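Local coordinates for protein beta-glucuronidase (Dictyoglomus thermophilum, PDB 6XXW) that probably hydrolyses beta-D-glucuronides as a beta-glucuronidase of glycosyl hydrolase family 2, at residues 469-483 with 521-534. Sequence-based numbering, arbitrary orientation.
Sequences YYSWYTDSGDLSVIE and MFTEEYQQEMIKRF
Y526 reaches from the first turn of helix 524-538 into the segment 469-483, its ring swung anti to the backbone N (chi1 -164°). At the tip, Y526 OH donates to S471 O at 2.7 Å, coming from above the carbonyl plane, while G477 N takes the same oxygen from the opposite face. L479 CD2 lies over one face of the Y526 ring, 3.8 Å from its centroid, a CH-pi contact; M521 CG lies over the opposite face, likewise off-centre toward the rim. A leucine in place of Y526 would probably leave S471 O with the G477 amide but without its hydroxyl mate, and L479 without a flat face to rest on. W472 is held from two directions. M521, bent at chi3 (75°), sets its CE almost squarely over the six-membered ring, 3.5 Å from the centroid, with SD farther off in a Met-aromatic contact. The outer edge of the indole then meets the face of F522 in a T-shaped pair, centroids 5.1 Å apart. One helical turn beyond Y526, the extended M530 carries its CE to 3.5 Å from Y470 O. I482 lays CG2 and CD1 against F534, CG2 coming within 3.6 Å of CD1 of that ring. At the far end, in the conformer given here (the model holds a second), R533 grips E483 side-on, NH2 to OE1 at 2.6 Å and NE to OE2, with the two planes 49° apart; a water ties E483 OE2 to R533 O. In that same conformer L479 O sits over the guanidinium face, where the charge may polarise it. The whole contact joins the loop after barrel strand 463-467, and the start of helix 482-497, to helix 524-538, which follows strand 501-505 in the TIM barrel; F534 also meets F506 just past that strand, and I531 packs on strand 544-550.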
loop_
_atom_site.group_PDB
_atom_site.type_symbol
_atom_site.label_atom_id
_atom_site.label_comp_id
_atom_site.label_asym_id
_atom_site.label_seq_id
_atom_site.Cartn_x
_atom_site.Cartn_y
_atom_site.Cartn_z
ATOM N N TYR A 469 -13.526 -9.801 21.421
ATOM C CA TYR A 469 -12.429 -9.804 20.453
ATOM C C TYR A 469 -11.777 -11.182 20.377
ATOM O O TYR A 469 -10.562 -11.305 20.215
ATOM C CB TYR A 469 -11.403 -8.730 20.814
ATOM C CG TYR A 469 -11.905 -7.323 20.499
ATOM C CD1 TYR A 469 -11.849 -6.822 19.197
ATOM C CD2 TYR A 469 -12.458 -6.521 21.490
ATOM C CE1 TYR A 469 -12.315 -5.540 18.886
ATOM C CE2 TYR A 469 -12.930 -5.241 21.203
ATOM C CZ TYR A 469 -12.867 -4.764 19.893
ATOM O OH TYR A 469 -13.326 -3.499 19.597
ATOM N N TYR A 470 -12.582 -12.237 20.509
ATOM C CA TYR A 470 -12.054 -13.588 20.422
ATOM C C TYR A 470 -11.356 -13.779 19.080
ATOM O O TYR A 470 -11.871 -13.374 18.038
ATOM C CB TYR A 470 -13.182 -14.602 20.584
ATOM C CG TYR A 470 -13.931 -14.522 21.919
ATOM C CD1 TYR A 470 -13.273 -14.718 23.122
ATOM C CD2 TYR A 470 -15.299 -14.259 21.953
ATOM C CE1 TYR A 470 -13.953 -14.661 24.330
ATOM C CE2 TYR A 470 -15.982 -14.204 23.147
ATOM C CZ TYR A 470 -15.307 -14.409 24.331
ATOM O OH TYR A 470 -15.980 -14.350 25.525
ATOM N N SER A 471 -10.187 -14.420 19.116
ATOM C CA SER A 471 -9.281 -14.692 17.990
ATOM C C SER A 471 -8.456 -13.467 17.595
ATOM O O SER A 471 -7.565 -13.601 16.727
ATOM C CB SER A 471 -10.002 -15.241 16.748
ATOM O OG SER A 471 -10.435 -14.193 15.896
ATOM N N TRP A 472 -8.678 -12.295 18.204
ATOM C CA TRP A 472 -7.823 -11.129 17.987
ATOM C C TRP A 472 -6.944 -10.866 19.206
ATOM O O TRP A 472 -5.726 -11.063 19.143
ATOM C CB TRP A 472 -8.633 -9.872 17.614
ATOM C CG TRP A 472 -7.672 -8.766 17.254
ATOM C CD1 TRP A 472 -7.239 -7.748 18.065
ATOM C CD2 TRP A 472 -6.952 -8.634 16.024
ATOM N NE1 TRP A 472 -6.312 -6.976 17.404
ATOM C CE2 TRP A 472 -6.109 -7.504 16.153
ATOM C CE3 TRP A 472 -6.939 -9.359 14.821
ATOM C CZ2 TRP A 472 -5.268 -7.073 15.120
ATOM C CZ3 TRP A 472 -6.101 -8.927 13.780
ATOM C CH2 TRP A 472 -5.284 -7.781 13.939
ATOM N N TYR A 473 -7.513 -10.399 20.321
ATOM C CA TYR A 473 -6.681 -10.129 21.494
ATOM C C TYR A 473 -6.375 -11.395 22.284
ATOM O O TYR A 473 -5.369 -11.440 23.004
ATOM C CB TYR A 473 -7.352 -9.105 22.419
ATOM C CG TYR A 473 -7.305 -7.690 21.885
ATOM C CD1 TYR A 473 -6.090 -7.075 21.587
ATOM C CD2 TYR A 473 -8.475 -6.968 21.674
ATOM C CE1 TYR A 473 -6.046 -5.774 21.078
ATOM C CE2 TYR A 473 -8.440 -5.676 21.179
ATOM C CZ TYR A 473 -7.227 -5.085 20.883
ATOM O OH TYR A 473 -7.198 -3.797 20.396
ATOM N N THR A 474 -7.233 -12.408 22.181
ATOM C CA THR A 474 -6.996 -13.726 22.759
ATOM C C THR A 474 -6.978 -14.757 21.640
ATOM O O THR A 474 -7.639 -14.578 20.612
ATOM C CB THR A 474 -8.074 -14.076 23.804
ATOM O OG1 THR A 474 -9.379 -13.903 23.234
ATOM C CG2 THR A 474 -7.944 -13.173 25.024
ATOM N N ASP A 475 -6.201 -15.829 21.825
ATOM C CA ASP A 475 -6.040 -16.866 20.797
ATOM C C ASP A 475 -5.792 -16.241 19.426
ATOM O O ASP A 475 -6.421 -16.591 18.425
ATOM C CB ASP A 475 -7.246 -17.797 20.766
ATOM C CG ASP A 475 -7.543 -18.397 22.131
ATOM O OD1 ASP A 475 -6.742 -19.225 22.605
ATOM O OD2 ASP A 475 -8.561 -18.028 22.738
ATOM N N SER A 476 -4.864 -15.292 19.402
ATOM C CA SER A 476 -4.634 -14.454 18.228
ATOM C C SER A 476 -4.355 -15.296 16.994
ATOM O O SER A 476 -3.425 -16.106 16.983
ATOM C CB SER A 476 -3.458 -13.520 18.498
ATOM O OG SER A 476 -3.631 -12.871 19.739
ATOM N N GLY A 477 -5.172 -15.110 15.955
ATOM C CA GLY A 477 -4.992 -15.799 14.696
ATOM C C GLY A 477 -5.852 -17.029 14.523
ATOM O O GLY A 477 -6.022 -17.487 13.387
ATOM N N ASP A 478 -6.410 -17.571 15.609
ATOM C CA ASP A 478 -7.182 -18.812 15.541
ATOM C C ASP A 478 -8.668 -18.489 15.420
ATOM O O ASP A 478 -9.382 -18.386 16.421
ATOM C CB ASP A 478 -6.920 -19.688 16.760
ATOM C CG ASP A 478 -7.497 -21.076 16.593
ATOM O OD1 ASP A 478 -8.052 -21.338 15.513
ATOM O OD2 ASP A 478 -7.401 -21.887 17.538
ATOM N N LEU A 479 -9.147 -18.387 14.172
ATOM C CA LEU A 479 -10.561 -18.108 13.926
ATOM C C LEU A 479 -11.475 -19.247 14.369
ATOM O O LEU A 479 -12.680 -19.030 14.544
ATOM C CB LEU A 479 -10.790 -17.822 12.440
ATOM C CG LEU A 479 -10.121 -16.594 11.843
ATOM C CD1 LEU A 479 -10.078 -16.727 10.335
ATOM C CD2 LEU A 479 -10.871 -15.307 12.244
ATOM N N SER A 480 -10.936 -20.448 14.548
ATOM C CA SER A 480 -11.747 -21.617 14.876
ATOM C C SER A 480 -12.365 -21.548 16.275
ATOM O O SER A 480 -13.347 -22.248 16.530
ATOM C CB SER A 480 -10.903 -22.895 14.725
ATOM O OG SER A 480 -10.008 -23.086 15.813
ATOM N N VAL A 481 -11.846 -20.712 17.177
ATOM C CA VAL A 481 -12.417 -20.642 18.528
ATOM C C VAL A 481 -13.668 -19.779 18.633
ATOM O O VAL A 481 -14.348 -19.820 19.668
ATOM C CB VAL A 481 -11.406 -20.093 19.548
ATOM C CG1 VAL A 481 -10.162 -20.946 19.587
ATOM C CG2 VAL A 481 -11.082 -18.619 19.247
ATOM N N ILE A 482 -14.003 -19.013 17.594
ATOM C CA ILE A 482 -14.991 -17.937 17.736
ATOM C C ILE A 482 -16.356 -18.488 18.143
ATOM O O ILE A 482 -16.965 -18.030 19.121
ATOM C CB ILE A 482 -15.077 -17.126 16.429
ATOM C CG1 ILE A 482 -13.845 -16.222 16.295
ATOM C CG2 ILE A 482 -16.400 -16.329 16.343
ATOM C CD1 ILE A 482 -13.779 -15.467 14.988
ATOM N N GLU A 483 -16.873 -19.457 17.383
ATOM C CA GLU A 483 -18.227 -19.946 17.629
ATOM C C GLU A 483 -18.364 -20.558 19.021
ATOM O O GLU A 483 -19.344 -20.293 19.730
ATOM C CB GLU A 483 -18.611 -20.957 16.552
ATOM C CG GLU A 483 -18.870 -20.321 15.183
ATOM C CD GLU A 483 -17.611 -20.187 14.337
ATOM O OE1 GLU A 483 -16.504 -20.562 14.807
ATOM O OE2 GLU A 483 -17.735 -19.708 13.191
ATOM N N MET A 521 -3.767 -12.376 10.690
ATOM C CA MET A 521 -4.028 -11.111 11.383
ATOM C C MET A 521 -3.423 -9.944 10.606
ATOM O O MET A 521 -2.312 -10.042 10.074
ATOM C CB MET A 521 -3.454 -11.135 12.801
ATOM C CG MET A 521 -4.240 -11.992 13.776
ATOM S SD MET A 521 -3.354 -12.087 15.344
ATOM C CE MET A 521 -3.682 -10.464 16.038
ATOM N N PHE A 522 -4.185 -8.848 10.521
ATOM C CA PHE A 522 -3.888 -7.560 9.885
ATOM C C PHE A 522 -4.235 -7.564 8.394
ATOM O O PHE A 522 -4.049 -6.540 7.734
ATOM C CB PHE A 522 -2.433 -7.095 10.088
ATOM C CG PHE A 522 -2.127 -6.696 11.523
ATOM C CD1 PHE A 522 -1.561 -7.610 12.405
ATOM C CD2 PHE A 522 -2.426 -5.413 11.985
ATOM C CE1 PHE A 522 -1.292 -7.254 13.740
ATOM C CE2 PHE A 522 -2.154 -5.048 13.328
ATOM C CZ PHE A 522 -1.595 -5.976 14.192
ATOM N N THR A 523 -4.770 -8.652 7.854
ATOM C CA THR A 523 -5.206 -8.655 6.464
ATOM C C THR A 523 -6.695 -8.321 6.383
ATOM O O THR A 523 -7.442 -8.477 7.349
ATOM C CB THR A 523 -4.939 -10.012 5.809
ATOM O OG1 THR A 523 -5.721 -11.020 6.459
ATOM C CG2 THR A 523 -3.454 -10.384 5.954
ATOM N N GLU A 524 -7.117 -7.851 5.206
ATOM C CA GLU A 524 -8.538 -7.600 4.989
ATOM C C GLU A 524 -9.349 -8.884 5.092
ATOM O O GLU A 524 -10.495 -8.858 5.564
ATOM C CB GLU A 524 -8.754 -6.932 3.622
ATOM C CG GLU A 524 -8.018 -5.601 3.465
ATOM C CD GLU A 524 -8.492 -4.797 2.245
ATOM O OE1 GLU A 524 -9.689 -4.910 1.885
ATOM O OE2 GLU A 524 -7.670 -4.066 1.653
ATOM N N GLU A 525 -8.768 -10.019 4.670
ATOM C CA GLU A 525 -9.473 -11.293 4.751
ATOM C C GLU A 525 -9.763 -11.671 6.198
ATOM O O GLU A 525 -10.864 -12.134 6.517
ATOM C CB GLU A 525 -8.654 -12.394 4.073
ATOM C CG GLU A 525 -8.777 -12.389 2.548
ATOM C CD GLU A 525 -7.926 -11.307 1.900
ATOM O OE1 GLU A 525 -7.094 -10.693 2.613
ATOM O OE2 GLU A 525 -8.093 -11.073 0.685
ATOM N N TYR A 526 -8.775 -11.508 7.083
ATOM C CA TYR A 526 -8.977 -11.906 8.467
ATOM C C TYR A 526 -10.069 -11.067 9.105
ATOM O O TYR A 526 -10.926 -11.594 9.824
ATOM C CB TYR A 526 -7.671 -11.789 9.253
ATOM C CG TYR A 526 -7.709 -12.538 10.574
ATOM C CD1 TYR A 526 -8.267 -11.948 11.711
ATOM C CD2 TYR A 526 -7.223 -13.833 10.677
ATOM C CE1 TYR A 526 -8.326 -12.626 12.919
ATOM C CE2 TYR A 526 -7.260 -14.518 11.883
ATOM C CZ TYR A 526 -7.819 -13.907 13.002
ATOM O OH TYR A 526 -7.870 -14.577 14.200
ATOM N N GLN A 527 -10.064 -9.756 8.832
ATOM C CA GLN A 527 -11.100 -8.886 9.373
ATOM C C GLN A 527 -12.487 -9.344 8.923
ATOM O O GLN A 527 -13.411 -9.450 9.741
ATOM C CB GLN A 527 -10.825 -7.434 8.967
ATOM C CG GLN A 527 -11.948 -6.457 9.356
ATOM C CD GLN A 527 -11.730 -5.067 8.768
ATOM O OE1 GLN A 527 -11.256 -4.926 7.645
ATOM N NE2 GLN A 527 -12.084 -4.039 9.527
ATOM N N GLN A 528 -12.644 -9.646 7.629
ATOM C CA GLN A 528 -13.946 -10.080 7.121
ATOM C C GLN A 528 -14.355 -11.434 7.696
ATOM O O GLN A 528 -15.518 -11.627 8.061
ATOM C CB GLN A 528 -13.937 -10.135 5.579
ATOM C CG GLN A 528 -15.172 -10.823 4.960
ATOM C CD GLN A 528 -15.336 -10.551 3.468
ATOM O OE1 GLN A 528 -15.427 -9.403 3.040
ATOM N NE2 GLN A 528 -15.367 -11.614 2.673
ATOM N N GLU A 529 -13.425 -12.392 7.771
ATOM C CA GLU A 529 -13.796 -13.717 8.267
ATOM C C GLU A 529 -14.173 -13.663 9.743
ATOM O O GLU A 529 -15.151 -14.287 10.168
ATOM C CB GLU A 529 -12.652 -14.706 8.042
ATOM C CG GLU A 529 -13.006 -16.157 8.362
ATOM C CD GLU A 529 -14.045 -16.744 7.415
ATOM O OE1 GLU A 529 -14.153 -16.279 6.258
ATOM O OE2 GLU A 529 -14.765 -17.676 7.837
ATOM N N MET A 530 -13.406 -12.921 10.539
ATOM C CA MET A 530 -13.743 -12.772 11.948
ATOM C C MET A 530 -15.142 -12.185 12.106
ATOM O O MET A 530 -15.981 -12.724 12.835
ATOM C CB MET A 530 -12.701 -11.888 12.634
ATOM C CG MET A 530 -13.069 -11.553 14.072
ATOM S SD MET A 530 -11.880 -10.417 14.815
ATOM C CE MET A 530 -12.540 -10.306 16.492
ATOM N N ILE A 531 -15.424 -11.095 11.395
ATOM C CA ILE A 531 -16.716 -10.434 11.547
ATOM C C ILE A 531 -17.835 -11.357 11.082
ATOM O O ILE A 531 -18.881 -11.474 11.736
ATOM C CB ILE A 531 -16.704 -9.087 10.791
ATOM C CG1 ILE A 531 -15.942 -8.038 11.609
ATOM C CG2 ILE A 531 -18.112 -8.618 10.477
ATOM C CD1 ILE A 531 -15.611 -6.770 10.833
ATOM N N LYS A 532 -17.605 -12.078 9.978
ATOM C CA LYS A 532 -18.606 -13.002 9.449
ATOM C C LYS A 532 -18.942 -14.103 10.448
ATOM O O LYS A 532 -20.111 -14.473 10.610
ATOM C CB LYS A 532 -18.098 -13.607 8.137
ATOM C CG LYS A 532 -18.987 -14.674 7.539
ATOM C CD LYS A 532 -18.467 -15.106 6.168
ATOM C CE LYS A 532 -17.313 -16.098 6.285
ATOM N NZ LYS A 532 -16.977 -16.742 4.968
ATOM N N ARG A 533 -17.932 -14.642 11.128
ATOM C CA ARG A 533 -18.177 -15.733 12.066
ATOM C C ARG A 533 -18.870 -15.235 13.327
ATOM O O ARG A 533 -19.716 -15.935 13.896
ATOM C CB ARG A 533 -16.859 -16.426 12.406
ATOM C CG ARG A 533 -16.244 -17.153 11.217
ATOM C CD ARG A 533 -14.973 -17.864 11.620
ATOM N NE ARG A 533 -15.254 -19.095 12.351
ATOM C CZ ARG A 533 -14.515 -20.197 12.266
ATOM N NH1 ARG A 533 -13.447 -20.218 11.478
ATOM N NH2 ARG A 533 -14.838 -21.275 12.970
ATOM N N PHE A 534 -18.519 -14.033 13.782
ATOM C CA PHE A 534 -19.211 -13.449 14.930
ATOM C C PHE A 534 -20.711 -13.307 14.649
ATOM O O PHE A 534 -21.547 -13.733 15.453
ATOM C CB PHE A 534 -18.607 -12.084 15.271
ATOM C CG PHE A 534 -17.472 -12.123 16.262
ATOM C CD1 PHE A 534 -16.274 -12.753 15.960
ATOM C CD2 PHE A 534 -17.596 -11.489 17.495
ATOM C CE1 PHE A 534 -15.222 -12.757 16.875
ATOM C CE2 PHE A 534 -16.556 -11.501 18.416
ATOM C CZ PHE A 534 -15.364 -12.128 18.106
HETATM O O HOH W 1 -20.337 -18.231 12.873
#